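Local coordinates for protein alpha-1,2-mannosidase (Bacteroides thetaiotaomicron, PDB 2WVY) that probably hydrolyses alpha-1,2-linked mannosides, as a monomeric calcium-dependent member of glycoside hydrolase family 92, at residues Q143-D148 with L219-P224; I156-E161 with T215-K220. One frame throughout, in Å; residues are numbered along the deposited sequence. Where two conformers were deposited one is given.

Interaction 1 of 2, residues Q143-D148 with L219-P224; sequences QYVVVD and LKFDVP
Gln143 lays its side-chain amide against the backbone of Val223, so that one residue is gripped at both its N-H and its carbonyl. The first torsion puts CG anti to the carbonyl carbon (chi1 -49°) and the chain runs on extended, carrying the amide beyond the paired strands. OE1 accepts from Val223 N at 2.7 Å; NE2 donates to Val223 O at 3.2 Å, almost straight at 172°, in the carbonyl plane and on a lone pair. Two bonds to one residue fix the rotation of the amide, which ties the loop after Phe221 to the start of strand 143-148. Phe221 N bonds to Gln143 O (2.8 Å), while a water bridges Gln143 N and Phe221 O and also accepts a hydrogen bond from Lys220 NZ. Tyr144 and Lys220 form a non-hydrogen-bonded pair on the opposite face from Gln143 and Phe221: the lysine methylenes cross the ring obliquely, Lys220 CE lying 3.5 Å from Tyr144 OH, before a bend at chi4 (-80°) turns NZ to the water. Leu219 O sits at the ring's edge and accepts from Val145 N (2.9 Å); Leu219 N returns a bond to Val145 O, completing a hydrogen-bonded pair. On the face of Gln143, CG2 of Val145 meets CE2 of Phe221 at 3.8 Å, also at a slant. Strand 143-148 is flanked on its far edge by strand 80-86, and strand 216-221 by strand 194-198. The face bearing Val145 and Phe221 is covered by strands 182-188 and 229-236, through Phe188 and Leu229.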
ATOM      1  N   GLN A 143     -45.613 -22.222 -25.417  1.00 11.03           N
ATOM      2  CA  GLN A 143     -44.259 -22.599 -25.809  1.00 10.42           C
ATOM      3  C   GLN A 143     -43.740 -21.725 -26.952  1.00 10.07           C
ATOM      4  O   GLN A 143     -44.286 -21.762 -28.053  1.00  9.93           O
ATOM      5  CB  GLN A 143     -44.204 -24.060 -26.277  1.00 10.49           C
ATOM      6  CG  GLN A 143     -44.858 -25.083 -25.370  1.00 10.59           C
ATOM      7  CD  GLN A 143     -44.977 -26.445 -26.050  1.00 12.02           C
ATOM      8  OE1 GLN A 143     -44.665 -26.593 -27.247  1.00 11.28           O
ATOM      9  NE2 GLN A 143     -45.433 -27.448 -25.292  1.00  8.89           N
ATOM     10  N   TYR A 144     -42.663 -20.985 -26.703  1.00  9.08           N
ATOM     11  CA  TYR A 144     -42.091 -20.099 -27.707  1.00  8.56           C
ATOM     12  C   TYR A 144     -40.608 -20.309 -27.919  1.00  8.15           C
ATOM     13  O   TYR A 144     -39.902 -20.805 -27.036  1.00  8.15           O
ATOM     14  CB  TYR A 144     -42.253 -18.647 -27.283  1.00  8.28           C
ATOM     15  CG  TYR A 144     -43.674 -18.180 -27.138  1.00  9.26           C
ATOM     16  CD1 TYR A 144     -44.411 -17.784 -28.243  1.00  9.86           C
ATOM     17  CD2 TYR A 144     -44.270 -18.093 -25.887  1.00 10.07           C
ATOM     18  CE1 TYR A 144     -45.721 -17.346 -28.105  1.00 10.30           C
ATOM     19  CE2 TYR A 144     -45.572 -17.650 -25.739  1.00  9.62           C
ATOM     20  CZ  TYR A 144     -46.286 -17.281 -26.847  1.00 10.18           C
ATOM     21  OH  TYR A 144     -47.569 -16.834 -26.698  1.00 11.88           O
ATOM     22  N   VAL A 145     -40.135 -19.895 -29.092  1.00  7.67           N
ATOM     23  CA  VAL A 145     -38.722 -19.610 -29.281  1.00  6.71           C
ATOM     24  C   VAL A 145     -38.612 -18.218 -29.881  1.00  6.62           C
ATOM     25  O   VAL A 145     -39.273 -17.906 -30.867  1.00  6.10           O
ATOM     26  CB  VAL A 145     -38.009 -20.604 -30.224  1.00  6.83           C
ATOM     27  CG1 VAL A 145     -36.589 -20.137 -30.474  1.00  5.50           C
ATOM     28  CG2 VAL A 145     -37.993 -22.028 -29.638  1.00  6.09           C
ATOM     29  N   VAL A 146     -37.775 -17.380 -29.286  1.00  6.19           N
ATOM     30  CA  VAL A 146     -37.522 -16.069 -29.841  1.00  5.76           C
ATOM     31  C   VAL A 146     -36.147 -16.016 -30.487  1.00  6.19           C
ATOM     32  O   VAL A 146     -35.151 -16.509 -29.920  1.00  5.80           O
ATOM     33  CB  VAL A 146     -37.590 -14.978 -28.772  1.00  5.73           C
ATOM     34  CG1 VAL A 146     -37.117 -13.667 -29.357  1.00  5.48           C
ATOM     35  CG2 VAL A 146     -39.009 -14.840 -28.237  1.00  5.24           C
ATOM     36  N   VAL A 147     -36.099 -15.437 -31.684  1.00  5.85           N
ATOM     37  CA  VAL A 147     -34.848 -15.249 -32.393  1.00  5.84           C
ATOM     38  C   VAL A 147     -34.563 -13.753 -32.380  1.00  6.29           C
ATOM     39  O   VAL A 147     -35.400 -12.942 -32.791  1.00  6.24           O
ATOM     40  CB  VAL A 147     -34.894 -15.800 -33.848  1.00  6.05           C
ATOM     41  CG1 VAL A 147     -33.595 -15.489 -34.594  1.00  5.22           C
ATOM     42  CG2 VAL A 147     -35.145 -17.333 -33.857  1.00  6.05           C
ATOM     43  N   ASP A 148     -33.390 -13.401 -31.863  1.00  6.01           N
ATOM     44  CA  ASP A 148     -32.975 -12.019 -31.733  1.00  6.20           C
ATOM     45  C   ASP A 148     -31.816 -11.839 -32.713  1.00  5.91           C
ATOM     46  O   ASP A 148     -30.771 -12.453 -32.546  1.00  5.62           O
ATOM     47  CB  ASP A 148     -32.524 -11.775 -30.276  1.00  5.80           C
ATOM     48  CG  ASP A 148     -32.121 -10.335 -30.008  1.00  7.45           C
ATOM     49  OD1 ASP A 148     -31.512  -9.711 -30.915  1.00  6.65           O
ATOM     50  OD2 ASP A 148     -32.417  -9.826 -28.892  1.00  6.56           O
ATOM     51  N   LEU A 219     -41.603 -17.811 -32.631  1.00  9.15           N
ATOM     52  CA  LEU A 219     -42.345 -18.957 -33.134  1.00  9.11           C
ATOM     53  C   LEU A 219     -43.030 -19.569 -31.934  1.00  9.54           C
ATOM     54  O   LEU A 219     -42.464 -19.593 -30.827  1.00  9.81           O
ATOM     55  CB  LEU A 219     -41.420 -20.009 -33.745  1.00  8.68           C
ATOM     56  CG  LEU A 219     -40.400 -19.679 -34.836  1.00  9.71           C
ATOM     57  CD1 LEU A 219     -41.072 -19.046 -36.038  1.00  8.01           C
ATOM     58  CD2 LEU A 219     -39.297 -18.763 -34.300  1.00 10.27           C
ATOM     59  N   LYS A 220     -44.240 -20.070 -32.150  1.00  9.23           N
ATOM     60  CA  LYS A 220     -45.011 -20.676 -31.087  1.00  9.69           C
ATOM     61  C   LYS A 220     -45.243 -22.148 -31.428  1.00  9.66           C
ATOM     62  O   LYS A 220     -45.618 -22.467 -32.557  1.00  9.68           O
ATOM     63  CB  LYS A 220     -46.347 -19.951 -30.923  1.00  9.53           C
ATOM     64  CG  LYS A 220     -47.167 -20.437 -29.734  1.00  9.50           C
ATOM     65  CD  LYS A 220     -48.380 -19.557 -29.540  1.00 11.41           C
ATOM     66  CE  LYS A 220     -48.966 -19.663 -28.141  1.00 13.93           C
ATOM     67  NZ  LYS A 220     -49.817 -20.872 -27.951  1.00 16.67           N
ATOM     68  N   PHE A 221     -45.008 -23.044 -30.470  1.00  9.51           N
ATOM     69  CA  PHE A 221     -45.138 -24.477 -30.749  1.00  9.83           C
ATOM     70  C   PHE A 221     -46.230 -25.154 -29.934  1.00 10.51           C
ATOM     71  O   PHE A 221     -46.855 -24.558 -29.056  1.00 10.55           O
ATOM     72  CB  PHE A 221     -43.803 -25.198 -30.569  1.00  9.03           C
ATOM     73  CG  PHE A 221     -42.713 -24.616 -31.392  1.00  8.44           C
ATOM     74  CD1 PHE A 221     -42.477 -25.083 -32.668  1.00  7.38           C
ATOM     75  CD2 PHE A 221     -41.968 -23.552 -30.923  1.00  4.72           C
ATOM     76  CE1 PHE A 221     -41.481 -24.518 -33.447  1.00  6.53           C
ATOM     77  CE2 PHE A 221     -40.979 -22.992 -31.704  1.00  4.95           C
ATOM     78  CZ  PHE A 221     -40.733 -23.484 -32.963  1.00  4.45           C
ATOM     79  N   ASP A 222     -46.464 -26.413 -30.245  1.00 11.52           N
ATOM     80  CA  ASP A 222     -47.355 -27.217 -29.440  1.00 13.21           C
ATOM     81  C   ASP A 222     -46.750 -28.613 -29.301  1.00 13.45           C
ATOM     82  O   ASP A 222     -47.344 -29.605 -29.705  1.00 14.33           O
ATOM     83  CB  ASP A 222     -48.747 -27.270 -30.076  1.00 13.37           C
ATOM     84  CG  ASP A 222     -49.828 -27.740 -29.105  1.00 15.96           C
ATOM     85  OD1 ASP A 222     -49.587 -27.786 -27.874  1.00 16.82           O
ATOM     86  OD2 ASP A 222     -50.928 -28.079 -29.594  1.00 18.75           O
ATOM     87  N   VAL A 223     -45.555 -28.690 -28.739  1.00 13.55           N
ATOM     88  CA  VAL A 223     -44.913 -29.976 -28.572  1.00 13.51           C
ATOM     89  C   VAL A 223     -45.702 -30.805 -27.568  1.00 13.73           C
ATOM     90  O   VAL A 223     -46.045 -30.323 -26.497  1.00 13.51           O
ATOM     91  CB  VAL A 223     -43.470 -29.793 -28.094  1.00 13.38           C
ATOM     92  CG1 VAL A 223     -42.748 -31.134 -28.014  1.00 12.72           C
ATOM     93  CG2 VAL A 223     -42.731 -28.832 -29.037  1.00 12.39           C
ATOM     94  N   PRO A 224     -46.013 -32.053 -27.929  1.00 14.13           N
ATOM     95  CA  PRO A 224     -46.758 -32.943 -27.034  1.00 14.66           C
ATOM     96  C   PRO A 224     -45.944 -33.333 -25.810  1.00 15.14           C
ATOM     97  O   PRO A 224     -44.721 -33.374 -25.855  1.00 15.28           O
ATOM     98  CB  PRO A 224     -47.017 -34.193 -27.886  1.00 14.83           C
ATOM     99  CG  PRO A 224     -46.717 -33.772 -29.335  1.00 15.04           C
ATOM    100  CD  PRO A 224     -45.673 -32.685 -29.214  1.00 14.10           C
TER
HETATM  101  O   HOH W   1     -47.718 -23.158 -27.001  1.00 12.77           O

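Interaction 2 of 2, residues I156-E161 with T215-K220; sequences ITIEPE and TCAYLK
CG1 of Ile156 stands anti to the carbonyl carbon (chi1 -56°) and chi2 is extended at 172°, a combination that sends Ile156 CD1 down onto the backbone of the facing strand, 3.6 Å from Cys216 C. The same pair of torsions recurs at Ile158, whose CD1 reaches CB of Ala217 at 3.9 Å. CG2 of Ile156 touches Ala217 CB, also at 3.9 Å, so both isoleucines rest on the one alanine methyl. Farther along, CG2 of Ile158 passes CD1 of Leu219 at 3.7 Å, the two side chains lying alongside and pointing opposite ways. At the other end CG1 of Ile156 lies 3.7 Å from OG1 of Thr215, a hydroxyl hydrogen-bonded to Ser154. With an alanine in place of Ile156, the cover over the Cys216 backbone is likely to be lost, along with one of the two isoleucine contacts on the methyl of Ala217. No hydrogen bond joins the two segments: their strand axes run only 18° from parallel, 7.8 Å apart at closest, and the backbones pair elsewhere, Ile156 with Val210 and Cys216 with Tyr198. Apolar side chains interleaved between separately bonded layers are characteristic of a beta-sandwich core, here that of the family 92 N-terminal domain.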
ATOM      1  N   ILE A 156     -34.900 -10.780 -40.667  1.00  7.90           N
ATOM      2  CA  ILE A 156     -35.333 -12.132 -40.379  1.00  8.15           C
ATOM      3  C   ILE A 156     -36.492 -12.524 -41.296  1.00  8.99           C
ATOM      4  O   ILE A 156     -37.423 -11.746 -41.519  1.00  8.53           O
ATOM      5  CB  ILE A 156     -35.812 -12.316 -38.901  1.00  7.90           C
ATOM      6  CG1 ILE A 156     -34.728 -11.907 -37.902  1.00  7.58           C
ATOM      7  CG2 ILE A 156     -36.190 -13.751 -38.680  1.00  6.58           C
ATOM      8  CD1 ILE A 156     -35.156 -11.872 -36.435  1.00  6.05           C
ATOM      9  N   THR A 157     -36.430 -13.745 -41.817  1.00  9.58           N
ATOM     10  CA  THR A 157     -37.518 -14.286 -42.616  0.50  9.89           C
ATOM     11  C   THR A 157     -37.930 -15.656 -42.082  1.00 10.21           C
ATOM     12  O   THR A 157     -37.106 -16.571 -41.957  1.00 10.58           O
ATOM     13  CB  THR A 157     -37.150 -14.385 -44.116  0.50 10.04           C
ATOM     14  OG1 THR A 157     -36.933 -13.071 -44.650  0.50 10.40           O
ATOM     15  CG2 THR A 157     -38.266 -15.061 -44.903  0.50  9.63           C
ATOM     16  N   ILE A 158     -39.205 -15.784 -41.753  1.00 10.29           N
ATOM     17  CA  ILE A 158     -39.764 -17.026 -41.258  1.00 10.60           C
ATOM     18  C   ILE A 158     -40.481 -17.729 -42.405  1.00 10.93           C
ATOM     19  O   ILE A 158     -41.226 -17.092 -43.148  1.00 10.66           O
ATOM     20  CB  ILE A 158     -40.825 -16.744 -40.184  1.00 10.34           C
ATOM     21  CG1 ILE A 158     -40.273 -15.795 -39.114  1.00 10.57           C
ATOM     22  CG2 ILE A 158     -41.327 -18.055 -39.585  1.00 10.29           C
ATOM     23  CD1 ILE A 158     -41.317 -15.317 -38.122  1.00 10.74           C
ATOM     24  N   GLU A 159     -40.268 -19.032 -42.552  1.00 11.37           N
ATOM     25  CA  GLU A 159     -41.080 -19.833 -43.483  1.00 12.29           C
ATOM     26  C   GLU A 159     -41.774 -20.911 -42.677  1.00 12.03           C
ATOM     27  O   GLU A 159     -41.273 -22.029 -42.557  1.00 12.23           O
ATOM     28  CB  GLU A 159     -40.214 -20.457 -44.570  1.00 12.42           C
ATOM     29  CG  GLU A 159     -39.538 -19.430 -45.420  1.00 15.43           C
ATOM     30  CD  GLU A 159     -38.638 -20.055 -46.460  1.00 19.73           C
ATOM     31  OE1 GLU A 159     -37.397 -19.951 -46.310  1.00 22.14           O
ATOM     32  OE2 GLU A 159     -39.182 -20.654 -47.421  1.00 21.58           O
ATOM     33  N   PRO A 160     -42.922 -20.560 -42.093  1.00 12.03           N
ATOM     34  CA  PRO A 160     -43.500 -21.387 -41.040  1.00 12.35           C
ATOM     35  C   PRO A 160     -43.906 -22.793 -41.511  1.00 12.92           C
ATOM     36  O   PRO A 160     -43.717 -23.759 -40.767  1.00 13.06           O
ATOM     37  CB  PRO A 160     -44.694 -20.555 -40.535  1.00 12.01           C
ATOM     38  CG  PRO A 160     -44.982 -19.575 -41.624  1.00 12.19           C
ATOM     39  CD  PRO A 160     -43.684 -19.324 -42.339  1.00 11.67           C
ATOM     40  N   GLU A 161     -44.410 -22.920 -42.738  1.00 13.24           N
ATOM     41  CA  GLU A 161     -44.813 -24.234 -43.239  1.00 14.28           C
ATOM     42  C   GLU A 161     -43.604 -25.163 -43.399  1.00 14.36           C
ATOM     43  O   GLU A 161     -43.727 -26.376 -43.304  1.00 14.66           O
ATOM     44  CB  GLU A 161     -45.650 -24.122 -44.535  1.00 14.60           C
ATOM     45  CG  GLU A 161     -44.870 -23.819 -45.836  1.00 15.82           C
ATOM     46  CD  GLU A 161     -44.158 -22.437 -45.892  1.00 18.36           C
ATOM     47  OE1 GLU A 161     -44.223 -21.609 -44.951  1.00 16.16           O
ATOM     48  OE2 GLU A 161     -43.509 -22.186 -46.927  1.00 20.10           O
ATOM     49  N   THR A 215     -34.067  -6.365 -34.975  1.00  9.02           N
ATOM     50  CA  THR A 215     -35.156  -7.268 -35.312  1.00  8.40           C
ATOM     51  C   THR A 215     -35.160  -8.521 -34.454  1.00  8.59           C
ATOM     52  O   THR A 215     -34.112  -9.020 -34.051  1.00  8.80           O
ATOM     53  CB  THR A 215     -35.108  -7.693 -36.807  1.00  8.60           C
ATOM     54  OG1 THR A 215     -33.907  -8.443 -37.073  1.00  8.25           O
ATOM     55  CG2 THR A 215     -35.145  -6.480 -37.708  1.00  7.43           C
ATOM     56  N   CYS A 216     -36.359  -9.033 -34.203  1.00  9.08           N
ATOM     57  CA  CYS A 216     -36.562 -10.299 -33.512  1.00  8.86           C
ATOM     58  C   CYS A 216     -37.745 -11.012 -34.158  1.00  9.04           C
ATOM     59  O   CYS A 216     -38.541 -10.389 -34.858  1.00  9.17           O
ATOM     60  CB  CYS A 216     -36.842 -10.075 -32.023  1.00  8.74           C
ATOM     61  SG  CYS A 216     -35.463  -9.284 -31.122  1.00  8.88           S
ATOM     62  N   ALA A 217     -37.853 -12.316 -33.933  1.00  8.68           N
ATOM     63  CA  ALA A 217     -39.005 -13.060 -34.405  1.00  8.66           C
ATOM     64  C   ALA A 217     -39.386 -14.042 -33.312  1.00  8.62           C
ATOM     65  O   ALA A 217     -38.552 -14.411 -32.490  1.00  8.56           O
ATOM     66  CB  ALA A 217     -38.676 -13.802 -35.703  1.00  8.31           C
ATOM     67  N   TYR A 218     -40.652 -14.429 -33.269  1.00  8.80           N
ATOM     68  CA  TYR A 218     -41.051 -15.489 -32.365  1.00  9.05           C
ATOM     69  C   TYR A 218     -41.724 -16.590 -33.149  1.00  9.22           C
ATOM     70  O   TYR A 218     -42.315 -16.341 -34.207  1.00  8.77           O
ATOM     71  CB  TYR A 218     -41.968 -14.982 -31.248  1.00  9.10           C
ATOM     72  CG  TYR A 218     -43.414 -14.774 -31.649  1.00  9.82           C
ATOM     73  CD1 TYR A 218     -44.313 -15.845 -31.676  1.00 10.21           C
ATOM     74  CD2 TYR A 218     -43.883 -13.509 -31.998  1.00 10.35           C
ATOM     75  CE1 TYR A 218     -45.637 -15.658 -32.026  1.00 11.02           C
ATOM     76  CE2 TYR A 218     -45.205 -13.310 -32.357  1.00 10.77           C
ATOM     77  CZ  TYR A 218     -46.078 -14.386 -32.372  1.00 12.05           C
ATOM     78  OH  TYR A 218     -47.387 -14.182 -32.737  1.00 12.48           O
ATOM     79  N   LEU A 219     -41.603 -17.811 -32.631  1.00  9.15           N
ATOM     80  CA  LEU A 219     -42.345 -18.957 -33.134  1.00  9.11           C
ATOM     81  C   LEU A 219     -43.030 -19.569 -31.934  1.00  9.54           C
ATOM     82  O   LEU A 219     -42.464 -19.593 -30.827  1.00  9.81           O
ATOM     83  CB  LEU A 219     -41.420 -20.009 -33.745  1.00  8.68           C
ATOM     84  CG  LEU A 219     -40.400 -19.679 -34.836  1.00  9.71           C
ATOM     85  CD1 LEU A 219     -41.072 -19.046 -36.038  1.00  8.01           C
ATOM     86  CD2 LEU A 219     -39.297 -18.763 -34.300  1.00 10.27           C
ATOM     87  N   LYS A 220     -44.240 -20.070 -32.150  1.00  9.23           N
ATOM     88  CA  LYS A 220     -45.011 -20.676 -31.087  1.00  9.69           C
ATOM     89  C   LYS A 220     -45.243 -22.148 -31.428  1.00  9.66           C
ATOM     90  O   LYS A 220     -45.618 -22.467 -32.557  1.00  9.68           O
ATOM     91  CB  LYS A 220     -46.347 -19.951 -30.923  1.00  9.53           C
ATOM     92  CG  LYS A 220     -47.167 -20.437 -29.734  1.00  9.50           C
ATOM     93  CD  LYS A 220     -48.380 -19.557 -29.540  1.00 11.41           C
ATOM     94  CE  LYS A 220     -48.966 -19.663 -28.141  1.00 13.93           C
ATOM     95  NZ  LYS A 220     -49.817 -20.872 -27.951  1.00 16.67           N
TER

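Overall arrangement
Strand 216-221 serves both contacts, meeting strand 143-148 edge to edge in interaction 1 and strand 154-159 through side chains in interaction 2; the centres lie about 10 Å apart. Leu219 divides its roles within one residue: its backbone pairs with Val145, while its CD1 packs on Ile158. The two also touch directly, by a probable hydrogen bond from Ala217 N to Val147 O (2.8 Å) and by packing of Asp148 CG on Cys216 SG (3.7 Å). Together they join lateral sheet pairing to core packing within the N-terminal domain. Both centres are about 36 Å from the centre of the chain, in the outlying beta-rich part of the molecule.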